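Local structure of BugD (Bordetella pertussis Tohama I, 2F5X) at residues 78-81 against 82-86; 145-149 against 150-154; 294-297 against 298-301; 63-66 against 67-71. The protein binds aspartic acid as a periplasmic solute receptor of the tripartite tricarboxylate transporter family, and probably delivers such solutes for uptake. All coordinates share one frame; numbering follows the deposited sequence.

Contact 1 (78-81 against 82-86); sequences LLMH and AGFST. With ASP (aspartic acid), chain D.
The aspartic acid pocket of this receptor includes the end of strand 76-81, where His81 joins the turn into the short helix 83-86. The imidazole uses both of its nitrogens: across the turn ND1 of His81 accepts from Gly83 N at 2.9 Å, the donor lying only 4° out of the ring plane, while NE2 of His81 donates to OD2 of the ligand at 2.7 Å. The second bond is bent, with an angle of 141° at the hydrogen. With the N-H of Gly83 directed at ND1, the ring proton is probably held on NE2, facing the carboxylate. The ring reaches this place with CG set between the backbone N and the carbonyl carbon (chi1 61°), which folds it back beside the start of the helix. This is a strand-to-helix corner of the periplasmic binding protein fold, with the His81 side chain making a capping bond at the turn. The backbone closes the same corner through Phe84 N and His81 O, 2.8 Å apart. Alongside this turn Met80, a selenomethionine, bends at chi2 and brings CE to 3.7 Å from Phe84 N, while its CG meets Phe84 CB at 4.0 Å. Leu78 CD2 comes up at the edge of the Phe84 ring, 4.3 Å from CE1, and Trp242 stacks on that ring. Within the same turn, Ala82 O accepts from both Ser85 N and Ser85 OG, the hydroxyl in the carbonyl plane at 2.7 Å.

Contact 2 (145-149 against 150-154); sequences AGIGA and ASHLC. With ASP (aspartic acid), chain D.
Ala150 opens helix 150-162 directly after Ala149, its N-cap residue, and its backbone N donates to OD2 of the bound aspartic acid at 2.8 Å; the Ala149 methyl packs against the same oxygen. Ser151 takes the other carboxylate oxygen, OD1, with two donors: its backbone N and its hydroxyl OG, the latter at 2.7 Å. OG sits between the backbone N and the carbonyl carbon (chi1 53°), where it can also accept from Ala145 N at 2.8 Å, so the loop orients the hydroxyl that grips the ligand. The ligand's side-chain carboxylate thus rests on the N-terminus of a helix, the anion site that such an end provides, and the helix dipole would probably favour its negative charge. His152 turns back over the loop, which contains a type II beta turn from Gly146 to Ala149. Ile147 CA stands over the centre of the imidazole face, a CH-pi contact 3.7 Å from the ring centroid and 10° off its normal. A water at the ring edge bridges His152 ND1 and Ala149 O. Leu153 N donates to that carbonyl, Ala149 O, at 3.0 Å, closing the first helical turn. At Cys154 the disulfide to Cys190 ties the helix to strand 188-192.

Contact 3 (294-297 against 298-301); sequences KQQV and PQWA
Gln296 OE1 is gripped by two indole N-H groups, that of Trp300 one turn further along the helix and that of Trp238 from strand 236-244. The bond from Trp300 NE1 is 2.9 Å long but far from ideal: the donor stands above the carbonyl plane of the amide, 67° out of it, and the angle at the hydrogen is 140°. Amide and indole run side by side with their planes nearly perpendicular. Gln296 gets there by placing CG beside its backbone N (chi1 -74°) and bending the chain at chi2, which curls the amide over the indole edge. Its NE2 donates back to Gln295 OE1 at 2.8 Å, in the carbonyl plane and on a lone pair. The Gln295 amide is therefore used at both ends, since its NE2 makes an almost straight bond, also 2.8 Å, to Gln299 OE1. Gln299 NE2 in turn lies over one face of the Trp300 ring near its rim, 3.3 Å above the plane, and shares a water with Gln296 NE2. Pro298 has no N-H to give, and its CD rests 3.1 Å from Lys294 O; the next bond, Gln299 N to Gln295 O, is weak. Ordinary spacing resumes with Trp300 N on Gln296 O at 3.0 Å. Side-chain pairing at i to i+4, carried past a proline kink, marks this part of helix 286-306, which packs on helix 83-86.

Contact 4 (63-66 against 67-71); sequences GTTQ and VARAQ
Thr65 and Arg69 lie one turn apart at the C-terminal end of helix 61-68, which in this alpha/beta periplasmic binding protein fold packs on strands 19-23 and 76-81. Their side chains run alongside each other in the same direction, with the Thr65 methyl CG2 3.9 Å from Arg69 CD. Thr65 turns that methyl away from its own backbone N and keeps OG1 close to it (chi1 -67°), a rotamer that also lets the hydroxyl bond back to Thr61 O. In Arg69, CG stands opposite the carbonyl carbon (chi1 -62°), and the methylene chain passes over the backbone oxygen of Thr65, CG coming within 3.4 Å of Thr65 O. Beyond that the arginine bends at chi3, and its guanidinium leads away from the helix turn. Thr64 repeats the threonine conformation of its neighbour, its OG1 bonded to Gly60 O, but on the buried flank, against Leu78 and Met80. Val67 is buried too: one branch, CG2, folds back to 3.8 Å from Gly63 O. Gln66 instead extends its chain beyond CG, touching Lys55 and Val22. Successive backbone bonds mark how the helix runs out. Val67 N to Gly63 O, at 3.2 Å, and Ala68 N to Thr64 O, at 3.0 Å, are regular i to i+4 bonds. Arg69 N divides its hydrogen between Thr65 O and, more weakly, Gln66 O. Past it the spacing shortens by one residue, as Ala70 N donates to Val67 O at 3.0 Å, while the Ala70 methyl CB sits 3.5 Å from Gln66 O.

Contacts 1 and 2 are buried and share the ligand: one carboxylate oxygen, OD2, is taken by His81 in contact 1 and by the helix start of contact 2, so a side chain and a backbone end serve one charge. Contacts 3 and 4 are only partly buried; contact 3 lies within a helix, while contact 4 covers the end of one. Contact 3 relies on glutamine amides and an indole, contact 4 on backbone bonds and aliphatic packing. Contact 1 touches the other three: Leu78 and Met80 meet helix 61-68 of contact 4, Ser85 and Thr86 meet Trp300 of contact 3, and His81 meets Ala150. Contacts 3 and 4 do not touch, their nearest atoms being about 11 Å apart.

Contact 1 (78-81 against 82-86)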
loop_
_atom_site.group_PDB
_atom_site.type_symbol
_atom_site.label_atom_id
_atom_site.label_comp_id
_atom_site.label_asym_id
_atom_site.label_seq_id
_atom_site.Cartn_x
_atom_site.Cartn_y
_atom_site.Cartn_z
ATOM N N LEU A 78 -12.334 -7.425 -0.978
ATOM C CA LEU A 78 -11.417 -6.312 -1.175
ATOM C C LEU A 78 -10.051 -6.657 -0.614
ATOM O O LEU A 78 -9.954 -7.129 0.512
ATOM C CB LEU A 78 -11.961 -5.073 -0.452
ATOM C CG LEU A 78 -11.080 -3.822 -0.457
ATOM C CD1 LEU A 78 -11.020 -3.238 -1.868
ATOM C CD2 LEU A 78 -11.620 -2.805 0.551
ATOM N N LEU A 79 -9.000 -6.430 -1.402
ATOM C CA LEU A 79 -7.650 -6.418 -0.852
ATOM C C LEU A 79 -7.158 -4.987 -0.933
ATOM O O LEU A 79 -6.986 -4.440 -2.024
ATOM C CB LEU A 79 -6.694 -7.363 -1.592
ATOM C CG LEU A 79 -5.292 -7.332 -0.946
ATOM C CD1 LEU A 79 -5.222 -8.180 0.359
ATOM C CD2 LEU A 79 -4.220 -7.735 -1.924
HETATM N N MSE A 80 -6.961 -4.373 0.224
HETATM C CA MSE A 80 -6.593 -2.965 0.274
HETATM C C MSE A 80 -5.603 -2.735 1.409
HETATM O O MSE A 80 -5.570 -3.495 2.372
HETATM C CB MSE A 80 -7.861 -2.103 0.441
HETATM C CG MSE A 80 -7.651 -0.574 0.416
HETATM SE SE MSE A 80 -6.611 0.089 -1.105
HETATM C CE MSE A 80 -6.394 1.939 -0.473
ATOM N N HIS A 81 -4.811 -1.678 1.284
ATOM C CA HIS A 81 -3.768 -1.375 2.249
ATOM C C HIS A 81 -4.141 -0.226 3.181
ATOM O O HIS A 81 -5.304 0.198 3.210
ATOM C CB HIS A 81 -2.429 -1.151 1.534
ATOM C CG HIS A 81 -2.417 -0.006 0.565
ATOM N ND1 HIS A 81 -2.902 1.249 0.874
ATOM C CD2 HIS A 81 -1.934 0.077 -0.697
ATOM C CE1 HIS A 81 -2.715 2.056 -0.156
ATOM N NE2 HIS A 81 -2.130 1.369 -1.124
ATOM N N ALA A 82 -3.160 0.259 3.943
ATOM C CA ALA A 82 -3.351 1.315 4.944
ATOM C C ALA A 82 -4.051 2.574 4.416
ATOM O O ALA A 82 -4.591 3.361 5.200
ATOM C CB ALA A 82 -2.004 1.684 5.587
ATOM N N GLY A 83 -4.031 2.770 3.100
ATOM C CA GLY A 83 -4.782 3.855 2.475
ATOM C C GLY A 83 -6.263 3.798 2.814
ATOM O O GLY A 83 -6.945 4.824 2.818
ATOM N N PHE A 84 -6.758 2.590 3.103
ATOM C CA PHE A 84 -8.113 2.400 3.622
ATOM C C PHE A 84 -8.344 3.294 4.833
ATOM O O PHE A 84 -9.436 3.826 5.009
ATOM C CB PHE A 84 -8.279 0.929 4.036
ATOM C CG PHE A 84 -9.651 0.559 4.513
ATOM C CD1 PHE A 84 -10.559 -0.053 3.646
ATOM C CD2 PHE A 84 -10.020 0.751 5.846
ATOM C CE1 PHE A 84 -11.830 -0.442 4.105
ATOM C CE2 PHE A 84 -11.287 0.380 6.310
ATOM C CZ PHE A 84 -12.191 -0.217 5.443
ATOM N N SER A 85 -7.303 3.452 5.654
ATOM C CA SER A 85 -7.373 4.229 6.889
ATOM C C SER A 85 -7.005 5.708 6.740
ATOM O O SER A 85 -7.348 6.512 7.618
ATOM C CB SER A 85 -6.543 3.566 8.010
ATOM O OG SER A 85 -5.147 3.720 7.809
ATOM N N THR A 86 -6.313 6.081 5.660
ATOM C CA THR A 86 -5.998 7.501 5.453
ATOM C C THR A 86 -7.123 8.241 4.737
ATOM O O THR A 86 -7.399 9.396 5.050
ATOM C CB THR A 86 -4.677 7.714 4.663
ATOM O OG1 THR A 86 -4.785 7.102 3.365
ATOM C CG2 THR A 86 -3.496 7.021 5.356
HETATM N N ASP D . -0.376 0.133 -3.398
HETATM C CA ASP D . -0.661 0.963 -4.605
HETATM C C ASP D . -0.612 0.137 -5.882
HETATM O O ASP D . -0.391 0.682 -6.980
HETATM C CB ASP D . 0.321 2.122 -4.702
HETATM C CG ASP D . 0.152 3.115 -3.580
HETATM O OD1 ASP D . 1.045 3.982 -3.432
HETATM O OD2 ASP D . -0.841 3.099 -2.808
HETATM O OXT ASP D . -0.791 -1.079 -5.795
#

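Contact 2 (145-149 against 150-154)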
loop_
_atom_site.group_PDB
_atom_site.type_symbol
_atom_site.label_atom_id
_atom_site.label_comp_id
_atom_site.label_asym_id
_atom_site.label_seq_id
_atom_site.Cartn_x
_atom_site.Cartn_y
_atom_site.Cartn_z
ATOM N N ALA A 145 0.167 7.678 -6.170
ATOM C CA ALA A 145 -0.944 6.937 -6.762
ATOM C C ALA A 145 -2.300 7.531 -6.339
ATOM O O ALA A 145 -3.302 6.811 -6.212
ATOM C CB ALA A 145 -0.839 5.426 -6.417
ATOM N N GLY A 146 -2.307 8.849 -6.136
ATOM C CA GLY A 146 -3.516 9.611 -5.821
ATOM C C GLY A 146 -3.697 9.822 -4.328
ATOM O O GLY A 146 -3.144 9.067 -3.529
ATOM N N ILE A 147 -4.474 10.840 -3.956
ATOM C CA ILE A 147 -4.765 11.135 -2.549
ATOM C C ILE A 147 -5.419 9.902 -1.910
ATOM O O ILE A 147 -6.428 9.388 -2.416
ATOM C CB ILE A 147 -5.687 12.383 -2.442
ATOM C CG1 ILE A 147 -4.935 13.638 -2.912
ATOM C CG2 ILE A 147 -6.194 12.566 -1.006
ATOM C CD1 ILE A 147 -5.826 14.826 -3.193
ATOM N N GLY A 148 -4.833 9.414 -0.820
ATOM C CA GLY A 148 -5.287 8.161 -0.220
ATOM C C GLY A 148 -4.343 6.984 -0.422
ATOM O O GLY A 148 -4.489 5.963 0.244
ATOM N N ALA A 149 -3.382 7.111 -1.338
ATOM C CA ALA A 149 -2.452 6.016 -1.631
ATOM C C ALA A 149 -1.343 5.925 -0.583
ATOM O O ALA A 149 -1.129 6.863 0.186
ATOM C CB ALA A 149 -1.844 6.196 -3.034
ATOM N N ALA A 150 -0.624 4.803 -0.579
ATOM C CA ALA A 150 0.550 4.629 0.279
ATOM C C ALA A 150 1.623 5.635 -0.130
ATOM O O ALA A 150 2.243 6.295 0.715
ATOM C CB ALA A 150 1.086 3.196 0.157
ATOM N N SER A 151 1.827 5.759 -1.438
ATOM C CA SER A 151 2.803 6.693 -1.979
ATOM C C SER A 151 2.399 8.137 -1.699
ATOM O O SER A 151 3.253 9.014 -1.623
ATOM C CB SER A 151 2.992 6.466 -3.488
ATOM O OG SER A 151 1.748 6.486 -4.173
ATOM N N HIS A 152 1.097 8.379 -1.542
ATOM C CA HIS A 152 0.612 9.707 -1.162
ATOM C C HIS A 152 0.948 10.026 0.295
ATOM O O HIS A 152 1.437 11.122 0.596
ATOM C CB HIS A 152 -0.894 9.841 -1.404
ATOM C CG HIS A 152 -1.490 11.066 -0.779
ATOM N ND1 HIS A 152 -2.242 11.021 0.375
ATOM C CD2 HIS A 152 -1.425 12.373 -1.139
ATOM C CE1 HIS A 152 -2.600 12.250 0.709
ATOM N NE2 HIS A 152 -2.119 13.089 -0.195
ATOM N N LEU A 153 0.674 9.075 1.192
ATOM C CA LEU A 153 0.994 9.236 2.608
ATOM C C LEU A 153 2.492 9.492 2.802
ATOM O O LEU A 153 2.892 10.474 3.443
ATOM C CB LEU A 153 0.546 8.002 3.410
ATOM C CG LEU A 153 1.079 7.900 4.854
ATOM C CD1 LEU A 153 0.573 9.082 5.711
ATOM C CD2 LEU A 153 0.682 6.583 5.471
ATOM N N CYS A 154 3.320 8.625 2.235
ATOM C CA CYS A 154 4.761 8.775 2.388
ATOM C C CYS A 154 5.253 10.053 1.723
ATOM O O CYS A 154 6.081 10.753 2.292
ATOM C CB CYS A 154 5.493 7.569 1.829
ATOM S SG CYS A 154 7.278 7.581 2.095
HETATM N N ASP D . -0.376 0.133 -3.398
HETATM C CA ASP D . -0.661 0.963 -4.605
HETATM C C ASP D . -0.612 0.137 -5.882
HETATM O O ASP D . -0.391 0.682 -6.980
HETATM C CB ASP D . 0.321 2.122 -4.702
HETATM C CG ASP D . 0.152 3.115 -3.580
HETATM O OD1 ASP D . 1.045 3.982 -3.432
HETATM O OD2 ASP D . -0.841 3.099 -2.808
HETATM O OXT ASP D . -0.791 -1.079 -5.795
HETATM O O HOH W 1 -2.749 8.474 1.873
#

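Contact 3 (294-297 against 298-301)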
loop_
_atom_site.group_PDB
_atom_site.type_symbol
_atom_site.label_atom_id
_atom_site.label_comp_id
_atom_site.label_asym_id
_atom_site.label_seq_id
_atom_site.Cartn_x
_atom_site.Cartn_y
_atom_site.Cartn_z
ATOM N N LYS A 294 -9.216 0.702 13.656
ATOM C CA LYS A 294 -9.607 1.540 14.789
ATOM C C LYS A 294 -8.453 2.415 15.280
ATOM O O LYS A 294 -8.661 3.589 15.603
ATOM C CB LYS A 294 -10.145 0.664 15.939
ATOM C CG LYS A 294 -10.557 1.442 17.190
ATOM C CD LYS A 294 -10.961 0.514 18.330
ATOM C CE LYS A 294 -11.082 1.268 19.663
ATOM N NZ LYS A 294 -11.122 0.326 20.826
ATOM N N GLN A 295 -7.249 1.849 15.321
ATOM C CA GLN A 295 -6.064 2.583 15.765
ATOM C C GLN A 295 -5.561 3.527 14.673
ATOM O O GLN A 295 -5.147 4.654 14.956
ATOM C CB GLN A 295 -4.950 1.608 16.175
ATOM C CG GLN A 295 -3.741 2.269 16.849
ATOM C CD GLN A 295 -2.786 2.917 15.855
ATOM O OE1 GLN A 295 -2.680 2.479 14.704
ATOM N NE2 GLN A 295 -2.099 3.967 16.294
ATOM N N GLN A 296 -5.616 3.071 13.426
ATOM C CA GLN A 296 -4.946 3.774 12.333
ATOM C C GLN A 296 -5.648 5.032 11.838
ATOM O O GLN A 296 -4.983 6.030 11.524
ATOM C CB GLN A 296 -4.681 2.823 11.167
ATOM C CG GLN A 296 -3.541 1.842 11.447
ATOM C CD GLN A 296 -2.189 2.440 11.137
ATOM O OE1 GLN A 296 -1.784 2.482 9.980
ATOM N NE2 GLN A 296 -1.480 2.896 12.169
ATOM N N VAL A 297 -6.978 4.994 11.757
ATOM C CA VAL A 297 -7.714 6.158 11.263
ATOM C C VAL A 297 -7.389 7.421 12.089
ATOM O O VAL A 297 -6.965 8.423 11.513
ATOM C CB VAL A 297 -9.245 5.900 11.098
ATOM C CG1 VAL A 297 -9.961 7.179 10.667
ATOM C CG2 VAL A 297 -9.497 4.795 10.058
ATOM N N PRO A 298 -7.533 7.387 13.417
ATOM C CA PRO A 298 -7.180 8.570 14.218
ATOM C C PRO A 298 -5.689 8.917 14.145
ATOM O O PRO A 298 -5.344 10.109 14.197
ATOM C CB PRO A 298 -7.580 8.180 15.649
ATOM C CG PRO A 298 -8.472 6.994 15.505
ATOM C CD PRO A 298 -8.055 6.293 14.258
ATOM N N GLN A 299 -4.817 7.917 14.001
ATOM C CA GLN A 299 -3.386 8.218 13.914
ATOM C C GLN A 299 -3.076 9.075 12.685
ATOM O O GLN A 299 -2.448 10.135 12.792
ATOM C CB GLN A 299 -2.544 6.949 13.894
ATOM C CG GLN A 299 -1.048 7.219 13.786
ATOM C CD GLN A 299 -0.246 5.956 13.589
ATOM O OE1 GLN A 299 -0.238 5.087 14.453
ATOM N NE2 GLN A 299 0.437 5.854 12.458
ATOM N N TRP A 300 -3.521 8.627 11.516
ATOM C CA TRP A 300 -3.281 9.409 10.306
ATOM C C TRP A 300 -4.058 10.724 10.289
ATOM O O TRP A 300 -3.587 11.712 9.729
ATOM C CB TRP A 300 -3.536 8.575 9.050
ATOM C CG TRP A 300 -2.714 7.315 9.025
ATOM C CD1 TRP A 300 -3.185 6.021 8.925
ATOM C CD2 TRP A 300 -1.284 7.210 9.104
ATOM N NE1 TRP A 300 -2.133 5.137 8.939
ATOM C CE2 TRP A 300 -0.957 5.835 9.043
ATOM C CE3 TRP A 300 -0.235 8.143 9.226
ATOM C CZ2 TRP A 300 0.364 5.367 9.095
ATOM C CZ3 TRP A 300 1.084 7.673 9.277
ATOM C CH2 TRP A 300 1.364 6.296 9.212
ATOM N N ALA A 301 -5.223 10.752 10.940
ATOM C CA ALA A 301 -6.001 11.984 11.042
ATOM C C ALA A 301 -5.170 13.082 11.696
ATOM O O ALA A 301 -5.155 14.233 11.223
ATOM C CB ALA A 301 -7.290 11.745 11.821
HETATM O O HOH W 2 1.784 3.314 12.007
#

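Contact 4 (63-66 against 67-71)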
loop_
_atom_site.group_PDB
_atom_site.type_symbol
_atom_site.label_atom_id
_atom_site.label_comp_id
_atom_site.label_asym_id
_atom_site.label_seq_id
_atom_site.Cartn_x
_atom_site.Cartn_y
_atom_site.Cartn_z
ATOM N N GLY A 63 -12.031 1.725 -5.838
ATOM C CA GLY A 63 -12.064 0.282 -5.670
ATOM C C GLY A 63 -12.656 -0.132 -4.332
ATOM O O GLY A 63 -13.458 -1.068 -4.251
ATOM N N THR A 64 -12.271 0.583 -3.281
ATOM C CA THR A 64 -12.781 0.296 -1.943
ATOM C C THR A 64 -14.289 0.480 -1.902
ATOM O O THR A 64 -15.018 -0.363 -1.361
ATOM C CB THR A 64 -12.085 1.190 -0.916
ATOM O OG1 THR A 64 -10.690 0.840 -0.870
ATOM C CG2 THR A 64 -12.620 0.889 0.509
ATOM N N THR A 65 -14.745 1.572 -2.511
ATOM C CA THR A 65 -16.159 1.887 -2.584
ATOM C C THR A 65 -16.917 0.827 -3.372
ATOM O O THR A 65 -18.029 0.446 -2.982
ATOM C CB THR A 65 -16.350 3.270 -3.222
ATOM O OG1 THR A 65 -15.831 4.253 -2.325
ATOM C CG2 THR A 65 -17.837 3.632 -3.329
ATOM N N GLN A 66 -16.310 0.347 -4.461
ATOM C CA GLN A 66 -16.928 -0.698 -5.269
ATOM C C GLN A 66 -17.284 -1.930 -4.432
ATOM O O GLN A 66 -18.403 -2.448 -4.521
ATOM C CB GLN A 66 -16.045 -1.088 -6.454
ATOM C CG GLN A 66 -16.709 -2.135 -7.334
ATOM C CD GLN A 66 -15.843 -2.554 -8.495
ATOM O OE1 GLN A 66 -15.479 -1.725 -9.332
ATOM N NE2 GLN A 66 -15.511 -3.843 -8.557
ATOM N N VAL A 67 -16.342 -2.396 -3.620
ATOM C CA VAL A 67 -16.624 -3.534 -2.752
ATOM C C VAL A 67 -17.627 -3.156 -1.664
ATOM O O VAL A 67 -18.515 -3.958 -1.338
ATOM C CB VAL A 67 -15.340 -4.173 -2.165
ATOM C CG1 VAL A 67 -15.680 -5.379 -1.287
ATOM C CG2 VAL A 67 -14.423 -4.611 -3.285
ATOM N N ALA A 68 -17.530 -1.941 -1.123
ATOM C CA ALA A 68 -18.510 -1.518 -0.111
ATOM C C ALA A 68 -19.944 -1.630 -0.636
ATOM O O ALA A 68 -20.858 -1.968 0.122
ATOM C CB ALA A 68 -18.232 -0.094 0.376
ATOM N N ARG A 69 -20.118 -1.364 -1.932
ATOM C CA ARG A 69 -21.428 -1.368 -2.584
ATOM C C ARG A 69 -21.785 -2.690 -3.287
ATOM O O ARG A 69 -22.860 -2.809 -3.881
ATOM C CB ARG A 69 -21.507 -0.208 -3.585
ATOM C CG ARG A 69 -21.368 1.166 -2.947
ATOM C CD ARG A 69 -21.423 2.323 -3.939
ATOM N NE ARG A 69 -22.759 2.915 -4.017
ATOM C CZ ARG A 69 -23.459 3.088 -5.141
ATOM N NH1 ARG A 69 -22.967 2.706 -6.316
ATOM N NH2 ARG A 69 -24.666 3.636 -5.087
ATOM N N ALA A 70 -20.896 -3.677 -3.216
ATOM C CA ALA A 70 -21.102 -4.950 -3.908
ATOM C C ALA A 70 -22.049 -5.866 -3.141
ATOM O O ALA A 70 -22.253 -5.690 -1.946
ATOM C CB ALA A 70 -19.780 -5.647 -4.140
ATOM N N GLN A 71 -22.608 -6.855 -3.829
ATOM C CA GLN A 71 -23.484 -7.824 -3.164
ATOM C C GLN A 71 -22.711 -8.523 -2.041
ATOM O O GLN A 71 -21.593 -8.979 -2.260
ATOM C CB GLN A 71 -24.017 -8.856 -4.169
ATOM C CG GLN A 71 -24.968 -8.278 -5.230
ATOM C CD GLN A 71 -26.260 -7.749 -4.638
ATOM O OE1 GLN A 71 -26.822 -8.351 -3.726
ATOM N NE2 GLN A 71 -26.741 -6.623 -5.163
#